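Long-range contacts in acetyl xylan esterase (Paenibacillus sp. R4, PDB 6AGQ), which probably hydrolyses the acetyl esters of acetylated xylan, working as a cold-active esterase of the alpha/beta-hydrolase clan: residues 18-23 with 255-260; 202-207 with 264-269; 40-45 with 165-170; 74-79 with 112-117. One frame throughout, in Å; residues are numbered along the deposited sequence.

Contact 1 of 4, residues 18-23 with 255-260; sequences LTNETD and GMNMAS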
loop_
_atom_site.group_PDB
_atom_site.type_symbol
_atom_site.label_atom_id
_atom_site.label_comp_id
_atom_site.label_asym_id
_atom_site.label_seq_id
_atom_site.Cartn_x
_atom_site.Cartn_y
_atom_site.Cartn_z
ATOM N N LEU A 18 -9.931 -23.341 -29.302
ATOM C CA LEU A 18 -11.288 -22.973 -28.900
ATOM C C LEU A 18 -11.858 -23.983 -27.860
ATOM O O LEU A 18 -11.569 -25.166 -27.870
ATOM C CB LEU A 18 -12.227 -22.828 -30.098
ATOM C CG LEU A 18 -11.848 -21.732 -31.105
ATOM C CD1 LEU A 18 -12.688 -21.860 -32.381
ATOM C CD2 LEU A 18 -12.010 -20.337 -30.496
ATOM N N THR A 19 -12.656 -23.456 -26.944
ATOM C CA THR A 19 -13.260 -24.224 -25.903
ATOM C C THR A 19 -14.748 -24.390 -26.136
ATOM O O THR A 19 -15.420 -24.935 -25.256
ATOM C CB THR A 19 -13.055 -23.472 -24.592
ATOM O OG1 THR A 19 -13.708 -22.182 -24.666
ATOM C CG2 THR A 19 -11.508 -23.292 -24.340
ATOM N N ASN A 20 -15.288 -23.865 -27.250
ATOM C CA ASN A 20 -16.711 -24.101 -27.523
ATOM C C ASN A 20 -17.043 -25.611 -27.556
ATOM O O ASN A 20 -16.357 -26.388 -28.210
ATOM C CB ASN A 20 -17.240 -23.404 -28.776
ATOM C CG ASN A 20 -16.360 -23.578 -30.037
ATOM O OD1 ASN A 20 -16.468 -22.759 -30.969
ATOM N ND2 ASN A 20 -15.515 -24.607 -30.082
ATOM N N GLU A 21 -18.068 -25.996 -26.803
ATOM C CA GLU A 21 -18.595 -27.344 -26.840
ATOM C C GLU A 21 -19.236 -27.546 -28.204
ATOM O O GLU A 21 -19.432 -26.555 -28.970
ATOM C CB GLU A 21 -19.686 -27.505 -25.787
ATOM C CG GLU A 21 -19.242 -27.289 -24.353
ATOM C CD GLU A 21 -18.470 -28.467 -23.804
ATOM O OE1 GLU A 21 -19.104 -29.490 -23.452
ATOM O OE2 GLU A 21 -17.232 -28.371 -23.696
ATOM N N THR A 22 -19.601 -28.798 -28.506
ATOM C CA THR A 22 -20.150 -29.129 -29.837
ATOM C C THR A 22 -21.465 -28.448 -30.102
ATOM O O THR A 22 -21.754 -28.076 -31.235
ATOM C CB THR A 22 -20.474 -30.619 -30.014
ATOM O OG1 THR A 22 -19.664 -31.395 -29.145
ATOM C CG2 THR A 22 -20.241 -31.018 -31.456
ATOM N N ASP A 23 -22.245 -28.303 -29.036
ATOM C CA ASP A 23 -23.571 -27.703 -29.083
ATOM C C ASP A 23 -23.601 -26.160 -28.797
ATOM O O ASP A 23 -24.663 -25.615 -28.443
ATOM C CB ASP A 23 -24.453 -28.452 -28.058
ATOM C CG ASP A 23 -24.204 -27.972 -26.619
ATOM O OD1 ASP A 23 -23.122 -27.434 -26.352
ATOM O OD2 ASP A 23 -25.067 -28.104 -25.759
ATOM N N GLY A 255 -15.626 -14.660 -25.080
ATOM C CA GLY A 255 -15.364 -13.809 -26.249
ATOM C C GLY A 255 -14.438 -14.405 -27.312
ATOM O O GLY A 255 -14.582 -14.111 -28.484
ATOM N N MET A 256 -13.492 -15.228 -26.908
ATOM C CA MET A 256 -12.662 -15.978 -27.854
ATOM C C MET A 256 -13.488 -16.917 -28.779
ATOM O O MET A 256 -13.285 -16.977 -29.996
ATOM C CB MET A 256 -11.666 -16.775 -27.035
ATOM C CG MET A 256 -10.734 -17.697 -27.802
ATOM S SD MET A 256 -9.570 -18.337 -26.589
ATOM C CE MET A 256 -10.442 -19.730 -25.866
ATOM N N ASN A 257 -14.449 -17.629 -28.209
ATOM C CA ASN A 257 -15.396 -18.390 -29.021
ATOM C C ASN A 257 -16.360 -17.523 -29.841
ATOM O O ASN A 257 -16.712 -17.945 -30.950
ATOM C CB ASN A 257 -16.195 -19.374 -28.141
ATOM C CG ASN A 257 -15.308 -20.376 -27.471
ATOM O OD1 ASN A 257 -14.301 -20.827 -28.047
ATOM N ND2 ASN A 257 -15.659 -20.744 -26.247
ATOM N N MET A 258 -16.860 -16.378 -29.285
ATOM C CA MET A 258 -17.624 -15.415 -30.100
ATOM C C MET A 258 -16.833 -14.853 -31.291
ATOM O O MET A 258 -17.365 -14.762 -32.425
ATOM C CB MET A 258 -18.073 -14.182 -29.267
ATOM C CG MET A 258 -18.957 -14.510 -28.098
ATOM S SD MET A 258 -20.404 -15.332 -28.703
ATOM C CE MET A 258 -21.079 -15.822 -27.106
ATOM N N ALA A 259 -15.581 -14.463 -31.029
ATOM C CA ALA A 259 -14.650 -13.920 -32.090
ATOM C C ALA A 259 -14.556 -14.794 -33.327
ATOM O O ALA A 259 -14.463 -14.314 -34.439
ATOM C CB ALA A 259 -13.241 -13.732 -31.545
ATOM N N SER A 260 -14.630 -16.096 -33.102
ATOM C CA SER A 260 -14.555 -17.098 -34.180
ATOM C C SER A 260 -15.782 -17.034 -35.140
ATOM O O SER A 260 -15.741 -17.568 -36.227
ATOM C CB SER A 260 -14.445 -18.467 -33.500
ATOM O OG SER A 260 -15.002 -19.449 -34.293
#

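Contact 2 of 4, residues 202-207 with 264-269; sequences KLALPV and ARTLMA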
loop_
_atom_site.group_PDB
_atom_site.type_symbol
_atom_site.label_atom_id
_atom_site.label_comp_id
_atom_site.label_asym_id
_atom_site.label_seq_id
_atom_site.Cartn_x
_atom_site.Cartn_y
_atom_site.Cartn_z
ATOM N N LYS A 202 -22.004 -4.244 -38.722
ATOM C CA LYS A 202 -21.005 -4.125 -39.726
ATOM C C LYS A 202 -19.586 -3.878 -39.148
ATOM O O LYS A 202 -18.589 -4.341 -39.731
ATOM C CB LYS A 202 -21.397 -2.988 -40.592
ATOM C CG LYS A 202 -20.593 -2.896 -41.831
ATOM C CD LYS A 202 -20.897 -1.573 -42.465
ATOM C CE LYS A 202 -20.251 -1.498 -43.827
ATOM N NZ LYS A 202 -20.743 -0.250 -44.464
ATOM N N LEU A 203 -19.522 -3.155 -38.034
ATOM C CA LEU A 203 -18.285 -2.885 -37.325
ATOM C C LEU A 203 -18.380 -3.333 -35.871
ATOM O O LEU A 203 -19.438 -3.228 -35.278
ATOM C CB LEU A 203 -18.005 -1.391 -37.307
ATOM C CG LEU A 203 -17.211 -0.710 -38.361
ATOM C CD1 LEU A 203 -17.495 -1.234 -39.731
ATOM C CD2 LEU A 203 -17.425 0.776 -38.278
ATOM N N ALA A 204 -17.244 -3.745 -35.288
ATOM C CA ALA A 204 -17.136 -4.065 -33.852
ATOM C C ALA A 204 -15.933 -3.311 -33.289
ATOM O O ALA A 204 -14.859 -3.402 -33.875
ATOM C CB ALA A 204 -16.975 -5.549 -33.639
ATOM N N LEU A 205 -16.130 -2.518 -32.211
ATOM C CA LEU A 205 -15.071 -1.746 -31.632
ATOM C C LEU A 205 -14.793 -2.098 -30.131
ATOM O O LEU A 205 -14.883 -1.214 -29.278
ATOM C CB LEU A 205 -15.375 -0.265 -31.785
ATOM C CG LEU A 205 -15.337 0.305 -33.214
ATOM C CD1 LEU A 205 -16.697 0.248 -33.863
ATOM C CD2 LEU A 205 -14.891 1.760 -33.176
ATOM N N PRO A 206 -14.403 -3.348 -29.825
ATOM C CA PRO A 206 -13.992 -3.710 -28.442
ATOM C C PRO A 206 -12.765 -2.950 -27.862
ATOM O O PRO A 206 -11.694 -2.957 -28.457
ATOM C CB PRO A 206 -13.719 -5.188 -28.555
ATOM C CG PRO A 206 -13.283 -5.379 -29.953
ATOM C CD PRO A 206 -14.075 -4.425 -30.778
ATOM N N VAL A 207 -12.915 -2.315 -26.711
ATOM C CA VAL A 207 -11.757 -1.785 -25.984
ATOM C C VAL A 207 -11.450 -2.726 -24.791
ATOM O O VAL A 207 -12.321 -3.005 -23.954
ATOM C CB VAL A 207 -12.014 -0.314 -25.537
ATOM C CG1 VAL A 207 -10.914 0.216 -24.647
ATOM C CG2 VAL A 207 -12.116 0.592 -26.756
ATOM N N ALA A 264 -18.012 -9.109 -39.185
ATOM C CA ALA A 264 -17.762 -7.698 -39.046
ATOM C C ALA A 264 -16.274 -7.373 -39.043
ATOM O O ALA A 264 -15.462 -8.141 -38.577
ATOM C CB ALA A 264 -18.458 -7.145 -37.747
ATOM N N ARG A 265 -15.954 -6.208 -39.595
ATOM C CA ARG A 265 -14.646 -5.578 -39.497
ATOM C C ARG A 265 -14.461 -5.069 -38.084
ATOM O O ARG A 265 -15.359 -4.423 -37.587
ATOM C CB ARG A 265 -14.547 -4.411 -40.517
ATOM C CG ARG A 265 -13.253 -3.627 -40.420
ATOM C CD ARG A 265 -13.161 -2.461 -41.419
ATOM N NE ARG A 265 -13.484 -2.896 -42.763
ATOM C CZ ARG A 265 -12.629 -3.375 -43.675
ATOM N NH1 ARG A 265 -11.305 -3.458 -43.465
ATOM N NH2 ARG A 265 -13.121 -3.713 -44.876
ATOM N N THR A 266 -13.312 -5.328 -37.467
ATOM C CA THR A 266 -13.100 -5.101 -36.022
ATOM C C THR A 266 -11.864 -4.231 -35.757
ATOM O O THR A 266 -10.820 -4.433 -36.409
ATOM C CB THR A 266 -12.874 -6.426 -35.312
ATOM O OG1 THR A 266 -13.973 -7.288 -35.583
ATOM C CG2 THR A 266 -12.780 -6.268 -33.789
ATOM N N LEU A 267 -12.015 -3.252 -34.844
ATOM C CA LEU A 267 -10.925 -2.402 -34.337
ATOM C C LEU A 267 -10.880 -2.648 -32.864
ATOM O O LEU A 267 -11.777 -2.166 -32.108
ATOM C CB LEU A 267 -11.184 -0.903 -34.555
ATOM C CG LEU A 267 -10.155 0.074 -33.911
ATOM C CD1 LEU A 267 -8.808 -0.037 -34.595
ATOM C CD2 LEU A 267 -10.569 1.519 -33.970
ATOM N N MET A 268 -9.841 -3.347 -32.438
ATOM C CA MET A 268 -9.570 -3.598 -31.057
ATOM C C MET A 268 -8.437 -2.774 -30.415
ATOM O O MET A 268 -7.345 -2.763 -30.924
ATOM C CB MET A 268 -9.296 -5.089 -30.863
ATOM C CG MET A 268 -9.299 -5.435 -29.378
ATOM S SD MET A 268 -9.007 -7.129 -28.932
ATOM C CE MET A 268 -10.338 -8.018 -29.773
ATOM N N ALA A 269 -8.702 -2.158 -29.265
ATOM C CA ALA A 269 -7.692 -1.626 -28.350
ATOM C C ALA A 269 -7.203 -2.643 -27.311
ATOM O O ALA A 269 -8.005 -3.309 -26.622
ATOM C CB ALA A 269 -8.261 -0.428 -27.575
HETATM O O HOH W 1 -11.903 -0.167 -30.310
#

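Contact 3 of 4, residues 40-45 with 165-170; sequences LHAQVN and LDFVCS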
loop_
_atom_site.group_PDB
_atom_site.type_symbol
_atom_site.label_atom_id
_atom_site.label_comp_id
_atom_site.label_asym_id
_atom_site.label_seq_id
_atom_site.Cartn_x
_atom_site.Cartn_y
_atom_site.Cartn_z
ATOM N N LEU A 40 -40.569 -6.533 -28.099
ATOM C CA LEU A 40 -39.744 -5.516 -27.437
ATOM C C LEU A 40 -40.527 -4.603 -26.509
ATOM O O LEU A 40 -40.056 -4.276 -25.419
ATOM C CB LEU A 40 -38.926 -4.701 -28.459
ATOM C CG LEU A 40 -37.424 -5.039 -28.471
ATOM C CD1 LEU A 40 -37.183 -6.430 -29.048
ATOM C CD2 LEU A 40 -36.686 -3.975 -29.267
ATOM N N HIS A 41 -41.724 -4.214 -26.920
ATOM C CA HIS A 41 -42.570 -3.241 -26.208
ATOM C C HIS A 41 -41.821 -1.900 -25.922
ATOM O O HIS A 41 -42.054 -1.239 -24.873
ATOM C CB HIS A 41 -43.154 -3.828 -24.918
ATOM C CG HIS A 41 -44.185 -4.895 -25.112
ATOM N ND1 HIS A 41 -45.087 -4.894 -26.156
ATOM C CD2 HIS A 41 -44.512 -5.961 -24.332
ATOM C CE1 HIS A 41 -45.892 -5.940 -26.042
ATOM N NE2 HIS A 41 -45.568 -6.598 -24.937
ATOM N N ALA A 42 -40.979 -1.481 -26.882
ATOM C CA ALA A 42 -40.238 -0.218 -26.816
ATOM C C ALA A 42 -41.117 1.004 -26.412
ATOM O O ALA A 42 -42.140 1.260 -27.013
ATOM C CB ALA A 42 -39.545 0.052 -28.140
ATOM N N GLN A 43 -40.720 1.706 -25.356
ATOM C CA GLN A 43 -41.282 3.000 -25.027
ATOM C C GLN A 43 -40.136 4.001 -25.196
ATOM O O GLN A 43 -38.969 3.750 -24.826
ATOM C CB GLN A 43 -41.852 3.068 -23.612
ATOM C CG GLN A 43 -42.943 2.038 -23.238
ATOM C CD GLN A 43 -43.205 1.987 -21.713
ATOM O OE1 GLN A 43 -42.951 0.968 -21.056
ATOM N NE2 GLN A 43 -43.689 3.110 -21.143
ATOM N N VAL A 44 -40.451 5.127 -25.792
ATOM C CA VAL A 44 -39.503 6.175 -25.976
ATOM C C VAL A 44 -40.104 7.503 -25.439
ATOM O O VAL A 44 -41.291 7.730 -25.523
ATOM C CB VAL A 44 -39.164 6.152 -27.451
ATOM C CG1 VAL A 44 -38.340 7.327 -27.821
ATOM C CG2 VAL A 44 -38.420 4.859 -27.795
ATOM N N ASN A 45 -39.284 8.399 -24.942
ATOM C CA ASN A 45 -39.767 9.668 -24.341
ATOM C C ASN A 45 -38.710 10.778 -24.578
ATOM O O ASN A 45 -37.597 10.657 -24.098
ATOM C CB ASN A 45 -39.950 9.376 -22.837
ATOM C CG ASN A 45 -40.102 10.598 -21.987
ATOM O OD1 ASN A 45 -40.474 11.665 -22.457
ATOM N ND2 ASN A 45 -39.841 10.435 -20.696
ATOM N N LEU A 165 -29.990 -4.379 -30.657
ATOM C CA LEU A 165 -29.928 -4.294 -32.133
ATOM C C LEU A 165 -31.339 -4.343 -32.726
ATOM O O LEU A 165 -31.587 -3.639 -33.686
ATOM C CB LEU A 165 -29.106 -5.411 -32.737
ATOM C CG LEU A 165 -27.740 -5.657 -32.106
ATOM C CD1 LEU A 165 -27.139 -6.975 -32.618
ATOM C CD2 LEU A 165 -26.817 -4.464 -32.313
ATOM N N ASP A 166 -32.255 -5.140 -32.145
ATOM C CA ASP A 166 -33.712 -5.126 -32.516
ATOM C C ASP A 166 -34.285 -3.723 -32.288
ATOM O O ASP A 166 -35.083 -3.255 -33.073
ATOM C CB ASP A 166 -34.630 -6.103 -31.670
ATOM C CG ASP A 166 -34.265 -7.625 -31.794
ATOM O OD1 ASP A 166 -33.510 -8.013 -32.699
ATOM O OD2 ASP A 166 -34.768 -8.450 -30.961
ATOM N N PHE A 167 -33.937 -3.085 -31.177
ATOM C CA PHE A 167 -34.434 -1.716 -30.937
ATOM C C PHE A 167 -33.928 -0.738 -32.000
ATOM O O PHE A 167 -34.752 -0.021 -32.612
ATOM C CB PHE A 167 -34.079 -1.158 -29.572
ATOM C CG PHE A 167 -34.500 0.291 -29.384
ATOM C CD1 PHE A 167 -35.814 0.613 -29.068
ATOM C CD2 PHE A 167 -33.568 1.351 -29.578
ATOM C CE1 PHE A 167 -36.194 1.953 -28.936
ATOM C CE2 PHE A 167 -33.928 2.686 -29.426
ATOM C CZ PHE A 167 -35.243 2.997 -29.100
ATOM N N VAL A 168 -32.617 -0.679 -32.240
ATOM C CA VAL A 168 -32.169 0.294 -33.210
ATOM C C VAL A 168 -32.721 -0.010 -34.593
ATOM O O VAL A 168 -33.029 0.935 -35.331
ATOM C CB VAL A 168 -30.640 0.576 -33.237
ATOM C CG1 VAL A 168 -30.203 1.145 -31.900
ATOM C CG2 VAL A 168 -29.777 -0.606 -33.669
ATOM N N CYS A 169 -32.855 -1.292 -34.953
ATOM C CA CYS A 169 -33.413 -1.651 -36.285
ATOM C C CYS A 169 -34.908 -1.318 -36.432
ATOM O O CYS A 169 -35.373 -0.988 -37.513
ATOM C CB CYS A 169 -33.188 -3.115 -36.608
ATOM S SG CYS A 169 -31.454 -3.403 -36.948
ATOM N N SER A 170 -35.636 -1.368 -35.327
ATOM C CA SER A 170 -37.007 -0.815 -35.310
ATOM C C SER A 170 -37.139 0.717 -35.492
ATOM O O SER A 170 -38.257 1.187 -35.752
ATOM C CB SER A 170 -37.715 -1.208 -34.019
ATOM O OG SER A 170 -37.295 -0.356 -32.957
#

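Contact 4 of 4, residues 74-79 with 112-117; sequences YVTPKG and GMAALA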
loop_
_atom_site.group_PDB
_atom_site.type_symbol
_atom_site.label_atom_id
_atom_site.label_comp_id
_atom_site.label_asym_id
_atom_site.label_seq_id
_atom_site.Cartn_x
_atom_site.Cartn_y
_atom_site.Cartn_z
ATOM N N TYR A 74 -31.151 7.041 -26.263
ATOM C CA TYR A 74 -31.074 6.991 -27.716
ATOM C C TYR A 74 -30.946 8.443 -28.162
ATOM O O TYR A 74 -31.699 9.283 -27.725
ATOM C CB TYR A 74 -32.347 6.378 -28.308
ATOM C CG TYR A 74 -32.407 6.391 -29.830
ATOM C CD1 TYR A 74 -31.484 5.649 -30.576
ATOM C CD2 TYR A 74 -33.408 7.046 -30.502
ATOM C CE1 TYR A 74 -31.497 5.618 -31.944
ATOM C CE2 TYR A 74 -33.453 7.028 -31.913
ATOM C CZ TYR A 74 -32.483 6.317 -32.621
ATOM O OH TYR A 74 -32.481 6.272 -33.994
ATOM N N VAL A 75 -29.947 8.728 -28.956
ATOM C CA VAL A 75 -29.552 10.091 -29.335
ATOM C C VAL A 75 -29.425 10.133 -30.858
ATOM O O VAL A 75 -28.813 9.200 -31.496
ATOM C CB VAL A 75 -28.201 10.484 -28.667
ATOM C CG1 VAL A 75 -27.772 11.835 -29.094
ATOM C CG2 VAL A 75 -28.301 10.484 -27.140
ATOM N N THR A 76 -30.008 11.170 -31.458
ATOM C CA THR A 76 -29.824 11.446 -32.921
ATOM C C THR A 76 -29.564 12.932 -33.201
ATOM O O THR A 76 -29.968 13.806 -32.390
ATOM C CB THR A 76 -31.044 11.027 -33.788
ATOM O OG1 THR A 76 -32.057 12.007 -33.693
ATOM C CG2 THR A 76 -31.619 9.738 -33.334
ATOM N N PRO A 77 -28.893 13.231 -34.340
ATOM C CA PRO A 77 -28.852 14.626 -34.772
ATOM C C PRO A 77 -30.276 15.211 -34.829
ATOM O O PRO A 77 -31.203 14.496 -35.194
ATOM C CB PRO A 77 -28.279 14.548 -36.172
ATOM C CG PRO A 77 -27.707 13.172 -36.332
ATOM C CD PRO A 77 -28.491 12.308 -35.421
ATOM N N LYS A 78 -30.475 16.462 -34.403
ATOM C CA LYS A 78 -31.816 17.044 -34.449
ATOM C C LYS A 78 -32.250 17.191 -35.923
ATOM O O LYS A 78 -31.417 17.162 -36.845
ATOM C CB LYS A 78 -31.885 18.408 -33.738
ATOM C CG LYS A 78 -31.061 19.520 -34.395
ATOM C CD LYS A 78 -31.673 20.899 -34.146
ATOM C CE LYS A 78 -30.758 22.041 -34.590
ATOM N NZ LYS A 78 -30.244 21.843 -35.981
ATOM N N GLY A 79 -33.548 17.304 -36.128
ATOM C CA GLY A 79 -34.111 17.650 -37.447
ATOM C C GLY A 79 -34.617 16.430 -38.172
ATOM O O GLY A 79 -34.707 15.350 -37.595
ATOM N N GLY A 112 -23.232 12.726 -37.554
ATOM C CA GLY A 112 -24.437 12.332 -38.296
ATOM C C GLY A 112 -24.952 10.923 -37.983
ATOM O O GLY A 112 -25.570 10.288 -38.812
ATOM N N MET A 113 -24.712 10.435 -36.788
ATOM C CA MET A 113 -25.095 9.072 -36.449
ATOM C C MET A 113 -26.076 9.076 -35.339
ATOM O O MET A 113 -26.089 9.969 -34.519
ATOM C CB MET A 113 -23.866 8.297 -36.024
ATOM C CG MET A 113 -22.988 7.953 -37.205
ATOM S SD MET A 113 -21.266 7.678 -36.781
ATOM C CE MET A 113 -21.333 6.590 -35.348
ATOM N N ALA A 114 -26.894 8.046 -35.290
ATOM C CA ALA A 114 -27.659 7.747 -34.106
ATOM C C ALA A 114 -26.788 6.978 -33.134
ATOM O O ALA A 114 -25.814 6.371 -33.535
ATOM C CB ALA A 114 -28.865 6.925 -34.477
ATOM N N ALA A 115 -27.138 6.980 -31.848
ATOM C CA ALA A 115 -26.432 6.156 -30.907
ATOM C C ALA A 115 -27.336 5.705 -29.777
ATOM O O ALA A 115 -28.192 6.475 -29.288
ATOM C CB ALA A 115 -25.191 6.894 -30.365
ATOM N N LEU A 116 -27.094 4.493 -29.304
ATOM C CA LEU A 116 -27.863 3.938 -28.168
ATOM C C LEU A 116 -26.878 3.440 -27.127
ATOM O O LEU A 116 -25.967 2.660 -27.449
ATOM C CB LEU A 116 -28.776 2.774 -28.640
ATOM C CG LEU A 116 -29.436 1.883 -27.559
ATOM C CD1 LEU A 116 -30.609 2.577 -26.886
ATOM C CD2 LEU A 116 -29.883 0.611 -28.269
ATOM N N ALA A 117 -27.095 3.850 -25.879
ATOM C CA ALA A 117 -26.448 3.239 -24.753
ATOM C C ALA A 117 -27.450 2.579 -23.824
ATOM O O ALA A 117 -28.413 3.195 -23.464
ATOM C CB ALA A 117 -25.681 4.303 -23.986
#

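Contact 1 of 4, residues 18-23 with 255-260
Asn257 bonds both the backbone and the hydroxyl of Thr19 with the two arms of its side-chain amide. Its ND2 donates to Thr19 OG1 over 2.9 Å, a fairly straight bond (161° at the hydrogen) that runs close to the amide plane. The other arm, OD1, accepts a bond from the backbone N of Thr19 at 3.3 Å on an in-plane lone pair, though this bond is more bent. Thr19 holds OG1 between its backbone N and carbonyl carbon (chi1 62°), which leaves CG2 to touch Met256 CE at 4.0 Å. A second bond from Asn257 ND2, to the carbonyl of Ser251, fixes which way round the amide sits.

The side-chain amide of Asn20 stacks on that of Asn257 with the planes 14° apart, and Asn20 CB lies 3.8 Å from Asn257 CG. Arg261 NH1 bonds both Asn20 OD1 and the backbone O of Asn257, and so links the two stacked residues. The Leu18 side chain runs alongside Asn257, counter to it, with CD2 3.4 Å from Asn257 OD1. Leu18 CD2 also reaches Met256 CG at 4.0 Å, while Leu18 CD1 meets Ser260 OG at 3.9 Å.

A bound zinc ion lies about 4 Å from the side chain of Thr19. The arrangement joins the N-terminal loop ahead of helix 24-36 to the short helix 255-259, part of the helical insertion between two neighbouring strands of an alpha/beta-hydrolase sheet.

Contact 2 of 4, residues 202-207 with 264-269
The pyrrolidine ring of Pro206 meets the neighbouring strand through CG and CD, crossing the side chains of Thr266 and Met268 at about a right angle. Its CD lies 3.8 Å from Thr266 CG2, and its CG is 4.0 Å from Met268 CE. The Met268 chain runs out with CG anti to the backbone N (chi1 -168°) and bends at chi3, which places CE beside the ring. An alanine here would lack CG and CD and would probably open a gap between the Thr266 and Met268 side chains.

The peptide planes are joined in parallel register. Ala204 is the central link: its N donates to Arg265 O, and its O accepts a bond from Leu267 N, each at 3.0 Å. Arg265 N to Lys202 O and Ala269 N to Pro206 O extend the pattern at the two ends. Pro206 has no N-H to offer Leu267 O; its CD approaches that oxygen at 3.5 Å, and a water donates to Leu267 O at 2.7 Å, with a weak second bond to Pro206 O.

Leu205 and Leu267 lie under helix 309-320, and Arg265 makes a cation-pi contact with Tyr320 of that helix. On the same strand as Pro206, Val207 touches Ala269 CB with both methyls. The chemistry is thus that of the buried parallel part of a mixed sheet, its polar backbone paired strand to strand, with water serving the carbonyl opposite the proline nitrogen.

Contact 3 of 4, residues 40-45 with 165-170
Phe167 sets CG anti to its backbone N (chi1 175°), which points CG out from the helix, with the ring beyond it near Ala42 and Val44, while Leu40 adopts an unstaggered chi1 of -107° that leaves both methyls facing the helix at Asp166 and Phe167. Ala42 CB and Val44 CG2 lie at the ring edge, near its plane. Ala42 CB is 3.9 Å from Phe167 CD1, and Val44 CG2 is 3.8 Å from Phe167 CE1. Val44 approaches obliquely, its CG2 also near CZ.

Leu40 lies nearer the helix backbone and splits its branches between two residues. Its CD1 touches Asp166 CB at 3.7 Å. The other methyl, CD2, comes within 3.5 Å of Phe167 N and also packs on Phe167 CB. An alanine in place of Leu40 would probably leave Asp166 CB and the Phe167 backbone without this apolar cover, opening a gap between the loop and the helix.

The carboxylate of Asp166 has its own partner, a salt bridge from OD1 to Arg200. Within the helical segment, Ser170 OG donates to Phe167 O over 2.6 Å. Strand 43-46 pairs with strand 55-63, and Val44 also touches Tyr58 and Val60 of that strand. The edge strand and its preceding loop thus meet helix 153-170 through van der Waals contacts, mostly apolar, with no hydrogen bond between the segments, relying on shape rather than directed bonds.

Contact 4 of 4, residues 74-79 with 112-117
Val75 and Ala115 form an antiparallel hydrogen-bonded pair: Val75 N donates to Ala115 O at 2.9 Å, and Ala115 N returns a bond to Val75 O at 2.8 Å. The same two carbonyls also receive CA-H contacts, from Tyr74 and Ala114 respectively. Beside this pair, Tyr74 extends over the neighbouring strand with CG anti to its backbone N (chi1 175°). Its OH reaches Ala114 CB at 3.7 Å, and Leu116 CB lies at the ring edge, 4.4 Å from Tyr74 CD1. A hydrogen bond from the hydroxyl to Glu173 holds the far end of the tyrosine.

Further along, Pro77 CD rests 3.5 Å from Met113 O, and its CG is 3.9 Å from Gly112 CA. Gly112, at positive phi, is the C-prime residue of a Schellman motif that ends helix 106-110 and turns the chain into strand 114-118. Thr76 OG1 donates to Pro77 O from above the carbonyl plane, and that oxygen also bonds His81.

Strand 114-118 pairs in parallel with 86-92 on its other side. The contact therefore marks where the parallel part of the sheet gives way to antiparallel strands, as in the alpha/beta-hydrolase fold.

How the contacts relate
Contacts 2, 3 and 4 all reach one mixed sheet, whereas contact 1 lies outside it, joining the N-terminal loop to helix 255-259. That helix is followed in the chain by strand 265-271, so contacts 1 and 2 adjoin in sequence, although their centres are 18 Å apart. Contacts 3 and 4, centres 14 Å apart, touch: Phe167 and Val168 of helix 153-170 pack on Leu116, with Val168 CG1 3.7 Å from Leu116 CD2. Along the chain, 74-79 and 112-117 fall between the two segments of contact 3, which in turn lie between those of contact 1. Contacts 1 and 4, 33 Å apart between centres, stand on opposite sides of the chain's centre, so the set reaches from the helical insertion across to the antiparallel edge of the sheet.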